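Local coordinates for protein superoxide dismutase [Mn/Fe] (Aeropyrum pernix, PDB 3AK2) that catalyses the dismutation of superoxide to oxygen and hydrogen peroxide at a metal centre that can work with manganese or iron, here occupied by manganese, at residues A[74-77]-A[78-82]; A[36-39]-A[40-43]; A[100-103]-A[104-108]. All coordinates share one frame; numbering follows the deposited sequence.

Contact 1: residues A[74-77]-A[78-82]. With MN (manganese (II) ion), chain E.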
loop_
_atom_site.group_PDB
_atom_site.type_symbol
_atom_site.label_atom_id
_atom_site.label_comp_id
_atom_site.label_asym_id
_atom_site.label_seq_id
_atom_site.Cartn_x
_atom_site.Cartn_y
_atom_site.Cartn_z
ATOM N N ALA A 74 -2.439 5.816 -13.839
ATOM C CA ALA A 74 -2.099 4.409 -13.954
ATOM C C ALA A 74 -3.263 3.603 -14.535
ATOM O O ALA A 74 -3.063 2.769 -15.414
ATOM C CB ALA A 74 -1.673 3.859 -12.619
ATOM N N GLY A 75 -4.480 3.834 -14.050
ATOM C CA GLY A 75 -5.639 3.130 -14.588
ATOM C C GLY A 75 -5.777 3.391 -16.073
ATOM O O GLY A 75 -6.028 2.481 -16.867
ATOM N N HIS A 76 -5.593 4.644 -16.461
ATOM C CA HIS A 76 -5.690 5.020 -17.856
ATOM C C HIS A 76 -4.658 4.290 -18.725
ATOM O O HIS A 76 -5.023 3.616 -19.691
ATOM C CB HIS A 76 -5.576 6.539 -17.992
ATOM C CG HIS A 76 -5.556 7.022 -19.405
ATOM N ND1 HIS A 76 -6.375 6.502 -20.384
ATOM C CD2 HIS A 76 -4.821 7.989 -20.000
ATOM C CE1 HIS A 76 -6.142 7.127 -21.524
ATOM N NE2 HIS A 76 -5.208 8.037 -21.317
ATOM N N ILE A 77 -3.378 4.401 -18.390
ATOM C CA ILE A 77 -2.368 3.765 -19.233
ATOM C C ILE A 77 -2.480 2.236 -19.250
ATOM O O ILE A 77 -2.308 1.618 -20.297
ATOM C CB ILE A 77 -0.942 4.252 -18.911
ATOM C CG1 ILE A 77 -0.013 3.910 -20.083
ATOM C CG2 ILE A 77 -0.450 3.720 -17.555
ATOM C CD1 ILE A 77 1.349 4.535 -19.986
ATOM N N MET A 78 -2.799 1.630 -18.108
ATOM C CA MET A 78 -2.926 0.175 -18.052
ATOM C C MET A 78 -4.061 -0.323 -18.943
ATOM O O MET A 78 -3.889 -1.303 -19.667
ATOM C CB MET A 78 -3.084 -0.337 -16.614
ATOM C CG MET A 78 -1.893 -0.052 -15.696
ATOM S SD MET A 78 -0.363 -0.892 -16.170
ATOM C CE MET A 78 -0.734 -2.581 -15.665
ATOM N N HIS A 79 -5.211 0.352 -18.920
ATOM C CA HIS A 79 -6.314 -0.044 -19.810
ATOM C C HIS A 79 -5.997 0.242 -21.274
ATOM O O HIS A 79 -6.393 -0.516 -22.157
ATOM C CB HIS A 79 -7.638 0.602 -19.392
ATOM C CG HIS A 79 -8.197 0.046 -18.120
ATOM N ND1 HIS A 79 -7.763 0.460 -16.878
ATOM C CD2 HIS A 79 -9.137 -0.903 -17.892
ATOM C CE1 HIS A 79 -8.412 -0.209 -15.942
ATOM N NE2 HIS A 79 -9.252 -1.043 -16.529
ATOM N N THR A 80 -5.272 1.328 -21.526
ATOM C CA THR A 80 -4.844 1.685 -22.877
ATOM C C THR A 80 -3.980 0.586 -23.504
ATOM O O THR A 80 -4.070 0.341 -24.707
ATOM C CB THR A 80 -4.111 3.045 -22.867
ATOM O OG1 THR A 80 -5.042 4.074 -22.512
ATOM C CG2 THR A 80 -3.486 3.375 -24.224
ATOM N N ILE A 81 -3.168 -0.082 -22.689
ATOM C CA ILE A 81 -2.373 -1.220 -23.156
ATOM C C ILE A 81 -3.239 -2.487 -23.237
ATOM O O ILE A 81 -3.137 -3.261 -24.195
ATOM C CB ILE A 81 -1.141 -1.446 -22.249
ATOM C CG1 ILE A 81 -0.246 -0.200 -22.252
ATOM C CG2 ILE A 81 -0.365 -2.690 -22.686
ATOM C CD1 ILE A 81 0.845 -0.211 -21.196
ATOM N N PHE A 82 -4.110 -2.673 -22.245
ATOM C CA PHE A 82 -4.972 -3.855 -22.136
ATOM C C PHE A 82 -5.818 -4.127 -23.388
ATOM O O PHE A 82 -5.868 -5.265 -23.865
ATOM C CB PHE A 82 -5.860 -3.715 -20.892
ATOM C CG PHE A 82 -6.730 -4.912 -20.595
ATOM C CD1 PHE A 82 -6.179 -6.173 -20.402
ATOM C CD2 PHE A 82 -8.110 -4.758 -20.463
ATOM C CE1 PHE A 82 -6.997 -7.273 -20.110
ATOM C CE2 PHE A 82 -8.933 -5.843 -20.162
ATOM C CZ PHE A 82 -8.376 -7.103 -19.990
HETATM MN MN MN E . -10.194 -2.672 -15.376
HETATM O O HOH W 1 -8.840 -2.434 -13.762
#
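Ala74 to Phe82 form the last turns of helix 62-82, where the carbonyls of Ala74, Gly75, His76 and Ile77 take the amides of Met78, His79, Thr80 and Ile81 in regular i to i+4 bonds. Two of these carbonyls do double duty. Gly75 O accepts the backbone N of His79 at 3.1 Å and also His79 ND1 at 2.7 Å, a nearly straight bond (164° at the hydrogen). The two donors arrive from opposite faces of the carbonyl plane, and Gly75 O lies at the edge of the imidazole, almost in its plane. In His79, chi1 (-71°) and chi2 (82°) together turn ND1 to Gly75 O and NE2 to the manganese, which it binds at 2.2 Å. The backbone oxygen is thus a second-shell partner that fixes the rotation of a first-shell ring.

One residue on, the pattern repeats with a hydroxyl: His76 O takes Thr80 N and Thr80 OG1, each at 2.9 Å, the hydroxyl standing well above the carbonyl plane. The same OG1 lies 3.4 Å from His76 CE1, approaching that ring obliquely, while His76 ND1 is hydrogen-bonded to His36 on helix 25-54. Elsewhere on the helix, Ile77 CG1 and Ile81 CD1 meet loosely at 4.4 Å; Ile77 packs on Gly157 of the second subunit and Ile81 on Tyr210 of that subunit.

His31, Asp165 and His169 join His79 on the metal, and a water 2.1 Å away is the fifth ligand. Three histidines, one aspartate and a solvent molecule make the five-coordinate active site typical of iron and manganese superoxide dismutases.

Contact 2: residues A[36-39]-A[40-43]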
loop_
_atom_site.group_PDB
_atom_site.type_symbol
_atom_site.label_atom_id
_atom_site.label_comp_id
_atom_site.label_asym_id
_atom_site.label_seq_id
_atom_site.Cartn_x
_atom_site.Cartn_y
_atom_site.Cartn_z
ATOM N N HIS A 36 -12.846 2.528 -17.490
ATOM C CA HIS A 36 -11.737 3.224 -18.124
ATOM C C HIS A 36 -12.039 4.726 -18.209
ATOM O O HIS A 36 -11.188 5.555 -17.880
ATOM C CB HIS A 36 -11.400 2.627 -19.492
ATOM C CG HIS A 36 -10.125 3.153 -20.084
ATOM N ND1 HIS A 36 -9.607 2.680 -21.271
ATOM C CD2 HIS A 36 -9.268 4.111 -19.656
ATOM C CE1 HIS A 36 -8.491 3.329 -21.551
ATOM N NE2 HIS A 36 -8.263 4.205 -20.588
ATOM N N ASN A 37 -13.260 5.076 -18.605
ATOM C CA ASN A 37 -13.665 6.483 -18.674
ATOM C C ASN A 37 -13.451 7.220 -17.354
ATOM O O ASN A 37 -12.996 8.367 -17.333
ATOM C CB ASN A 37 -15.127 6.611 -19.107
ATOM C CG ASN A 37 -15.460 7.993 -19.640
ATOM O OD1 ASN A 37 -14.682 8.590 -20.385
ATOM N ND2 ASN A 37 -16.623 8.508 -19.262
ATOM N N THR A 38 -13.771 6.552 -16.251
ATOM C CA THR A 38 -13.613 7.138 -14.924
ATOM C C THR A 38 -12.150 7.472 -14.624
ATOM O O THR A 38 -11.859 8.516 -14.042
ATOM C CB THR A 38 -14.232 6.225 -13.845
ATOM O OG1 THR A 38 -15.655 6.215 -14.006
ATOM C CG2 THR A 38 -13.901 6.704 -12.439
ATOM N N TYR A 39 -11.231 6.600 -15.033
ATOM C CA TYR A 39 -9.810 6.873 -14.796
ATOM C C TYR A 39 -9.319 8.050 -15.628
ATOM O O TYR A 39 -8.563 8.895 -15.142
ATOM C CB TYR A 39 -8.944 5.632 -15.031
ATOM C CG TYR A 39 -9.457 4.397 -14.330
ATOM C CD1 TYR A 39 -9.806 4.425 -12.980
ATOM C CD2 TYR A 39 -9.593 3.197 -15.022
ATOM C CE1 TYR A 39 -10.290 3.286 -12.343
ATOM C CE2 TYR A 39 -10.073 2.063 -14.400
ATOM C CZ TYR A 39 -10.419 2.109 -13.069
ATOM O OH TYR A 39 -10.883 0.963 -12.465
ATOM N N VAL A 40 -9.769 8.130 -16.876
ATOM C CA VAL A 40 -9.438 9.273 -17.719
ATOM C C VAL A 40 -9.898 10.567 -17.044
ATOM O O VAL A 40 -9.116 11.507 -16.886
ATOM C CB VAL A 40 -10.066 9.145 -19.126
ATOM C CG1 VAL A 40 -9.819 10.409 -19.952
ATOM C CG2 VAL A 40 -9.515 7.918 -19.843
ATOM N N LYS A 41 -11.162 10.604 -16.631
ATOM C CA LYS A 41 -11.707 11.780 -15.951
ATOM C C LYS A 41 -10.945 12.098 -14.664
ATOM O O LYS A 41 -10.666 13.261 -14.381
ATOM C CB LYS A 41 -13.188 11.584 -15.628
ATOM C CG LYS A 41 -14.098 11.435 -16.841
ATOM C CD LYS A 41 -15.556 11.209 -16.426
ATOM C CE LYS A 41 -15.770 9.960 -15.573
ATOM N NZ LYS A 41 -16.150 8.760 -16.371
ATOM N N GLY A 42 -10.619 11.065 -13.888
ATOM C CA GLY A 42 -9.902 11.246 -12.632
ATOM C C GLY A 42 -8.509 11.814 -12.819
ATOM O O GLY A 42 -8.054 12.634 -12.017
ATOM N N ALA A 43 -7.821 11.375 -13.870
ATOM C CA ALA A 43 -6.482 11.877 -14.157
ATOM C C ALA A 43 -6.549 13.348 -14.555
ATOM O O ALA A 43 -5.764 14.168 -14.066
ATOM C CB ALA A 43 -5.817 11.040 -15.244
#
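Gly42 N donates to Thr38 O at 2.8 Å, the shortest of four i to i+4 bonds that run through this part of helix 25-54, the first long helix of the alpha-hairpin domain. The neighbouring bonds, from Val40, Lys41 and Ala43 to His36, Asn37 and Tyr39, continue the same regular spiral.

The helix has a wet side and a dry side. On the wet one, Lys41 doubles back over the preceding turn: its chain bends at chi3 (-60°) and again at chi4, with CG 3.3 Å from Asn37 O and CE 3.6 Å from Thr38 CA. The aliphatic part of the lysine therefore lies on the backbone, and its ammonium end is carried back toward Asn37 and Thr38. Thr38 OG1, which this lysine approaches, is hydrogen-bonded to Lys34 O one turn earlier.

On the dry side, the nearest atom of the Tyr39 side chain is about 5 Å from the manganese, its ring meeting that of His79 and standing edge-to-face with His150, its side chain touching His169, consistent with the second-shell tyrosine of this enzyme family. His36 is held through ND1 by Trp83 NE1, and Val40 CG2, one turn on, comes obliquely to His36 CD2 at 3.8 Å.

Contact 3: residues A[100-103]-A[104-108]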
loop_
_atom_site.group_PDB
_atom_site.type_symbol
_atom_site.label_atom_id
_atom_site.label_comp_id
_atom_site.label_asym_id
_atom_site.label_seq_id
_atom_site.Cartn_x
_atom_site.Cartn_y
_atom_site.Cartn_z
ATOM N N VAL A 100 9.349 -12.067 -29.268
ATOM C CA VAL A 100 8.633 -12.458 -28.049
ATOM C C VAL A 100 8.892 -13.931 -27.725
ATOM O O VAL A 100 9.282 -14.262 -26.607
ATOM C CB VAL A 100 7.107 -12.179 -28.152
ATOM C CG1 VAL A 100 6.343 -12.848 -27.017
ATOM C CG2 VAL A 100 6.834 -10.688 -28.148
ATOM N N ALA A 101 8.693 -14.808 -28.710
ATOM C CA ALA A 101 8.955 -16.233 -28.522
ATOM C C ALA A 101 10.419 -16.497 -28.183
ATOM O O ALA A 101 10.719 -17.349 -27.351
ATOM C CB ALA A 101 8.548 -17.025 -29.748
ATOM N N ASP A 102 11.322 -15.758 -28.822
ATOM C CA ASP A 102 12.752 -15.931 -28.579
ATOM C C ASP A 102 13.124 -15.627 -27.130
ATOM O O ASP A 102 13.807 -16.416 -26.480
ATOM C CB ASP A 102 13.587 -15.076 -29.533
ATOM C CG ASP A 102 15.073 -15.303 -29.354
ATOM O OD1 ASP A 102 15.515 -16.463 -29.507
ATOM O OD2 ASP A 102 15.791 -14.331 -29.046
ATOM N N LEU A 103 12.672 -14.482 -26.624
ATOM C CA LEU A 103 12.949 -14.122 -25.236
ATOM C C LEU A 103 12.239 -15.047 -24.251
ATOM O O LEU A 103 12.794 -15.391 -23.208
ATOM C CB LEU A 103 12.612 -12.653 -24.964
ATOM C CG LEU A 103 13.528 -11.600 -25.594
ATOM C CD1 LEU A 103 13.143 -10.209 -25.116
ATOM C CD2 LEU A 103 14.999 -11.871 -25.289
ATOM N N ILE A 104 11.026 -15.471 -24.589
ATOM C CA ILE A 104 10.302 -16.422 -23.750
ATOM C C ILE A 104 11.067 -17.748 -23.631
ATOM O O ILE A 104 11.141 -18.335 -22.548
ATOM C CB ILE A 104 8.852 -16.629 -24.241
ATOM C CG1 ILE A 104 7.984 -15.438 -23.823
ATOM C CG2 ILE A 104 8.257 -17.910 -23.681
ATOM C CD1 ILE A 104 6.591 -15.445 -24.429
ATOM N N GLU A 105 11.655 -18.194 -24.740
ATOM C CA GLU A 105 12.471 -19.408 -24.759
ATOM C C GLU A 105 13.728 -19.262 -23.899
ATOM O O GLU A 105 14.040 -20.140 -23.092
ATOM C CB GLU A 105 12.849 -19.774 -26.203
ATOM C CG GLU A 105 13.672 -21.061 -26.354
ATOM C CD GLU A 105 12.948 -22.311 -25.866
ATOM O OE1 GLU A 105 13.625 -23.214 -25.325
ATOM O OE2 GLU A 105 11.711 -22.401 -26.023
ATOM N N LYS A 106 14.427 -18.142 -24.064
ATOM C CA LYS A 106 15.710 -17.915 -23.397
ATOM C C LYS A 106 15.586 -17.660 -21.900
ATOM O O LYS A 106 16.476 -18.020 -21.124
ATOM C CB LYS A 106 16.442 -16.749 -24.054
ATOM C CG LYS A 106 16.959 -17.061 -25.440
ATOM C CD LYS A 106 17.454 -15.809 -26.121
ATOM C CE LYS A 106 18.126 -16.149 -27.433
ATOM N NZ LYS A 106 18.408 -14.918 -28.215
ATOM N N GLN A 107 14.483 -17.045 -21.494
ATOM C CA GLN A 107 14.333 -16.608 -20.110
ATOM C C GLN A 107 13.449 -17.500 -19.264
ATOM O O GLN A 107 13.763 -17.758 -18.099
ATOM C CB GLN A 107 13.792 -15.192 -20.071
ATOM C CG GLN A 107 14.675 -14.201 -20.773
ATOM C CD GLN A 107 14.161 -12.810 -20.603
ATOM O OE1 GLN A 107 13.875 -12.120 -21.579
ATOM N NE2 GLN A 107 14.007 -12.389 -19.350
ATOM N N PHE A 108 12.340 -17.951 -19.839
ATOM C CA PHE A 108 11.360 -18.722 -19.080
ATOM C C PHE A 108 11.413 -20.211 -19.396
ATOM O O PHE A 108 10.718 -21.002 -18.766
ATOM C CB PHE A 108 9.948 -18.158 -19.282
ATOM C CG PHE A 108 9.827 -16.698 -18.939
ATOM C CD1 PHE A 108 9.851 -16.274 -17.613
ATOM C CD2 PHE A 108 9.699 -15.745 -19.942
ATOM C CE1 PHE A 108 9.748 -14.923 -17.292
ATOM C CE2 PHE A 108 9.594 -14.389 -19.630
ATOM C CZ PHE A 108 9.620 -13.979 -18.301
#
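Asp102 starts with CG opposite its own nitrogen (chi1 -177°), and Lys106, with CG beside its nitrogen (chi1 -70°), runs fully extended from there, so that the two ends meet one turn apart on the outside of helix 98-108. Lys106 NZ donates to Asp102 OD2 at 2.8 Å, on the syn lone pair of that oxygen, and the salt bridge is one-pronged, since OD1 stays 3.5 Å from NZ. A leucine in place of Asp102 would probably leave the Lys106 ammonium without this mate and set its long chain free to swing.

Inward, Val100 and Ile104 lie side by side and point the same way, CG1 to CD1 at 3.7 Å, with Val100 also against Trp192, Val195 and Leu199. Leu103 and Gln107 run alongside each other too: Gln107 OE1 is 3.7 Å from Leu103 CB, while its NE2 is hydrogen-bonded to Leu142 O. The Phe108 ring takes Gln107 CB over one face and packs on Leu54 of the second subunit.

An i to i+4 salt bridge outside and an aliphatic pair, Val100 with Ile104, inside mark an amphipathic helix, here lying on helix 192-205 and strand 141-148 of the C-terminal alpha/beta domain.

How the contacts relate
Contacts 1 and 2 sit on the two successive helices of the alpha-hairpin domain and touch each other, their centres 10 Å apart. Contact 1 is core: nearly every residue is buried, and a backbone carbonyl holds the metal-binding imidazole. Contact 2 is half core, half surface, giving the metal site a second-shell wall while its other side faces solvent. Contact 3 belongs to the C-terminal domain, 25 Å from contact 1 and 35 Å from contact 2 between centres, and uses a surface ion pair with aliphatic packing beneath, far from the manganese. Contacts 1 and 3 both reach the second subunit; contact 2 does not.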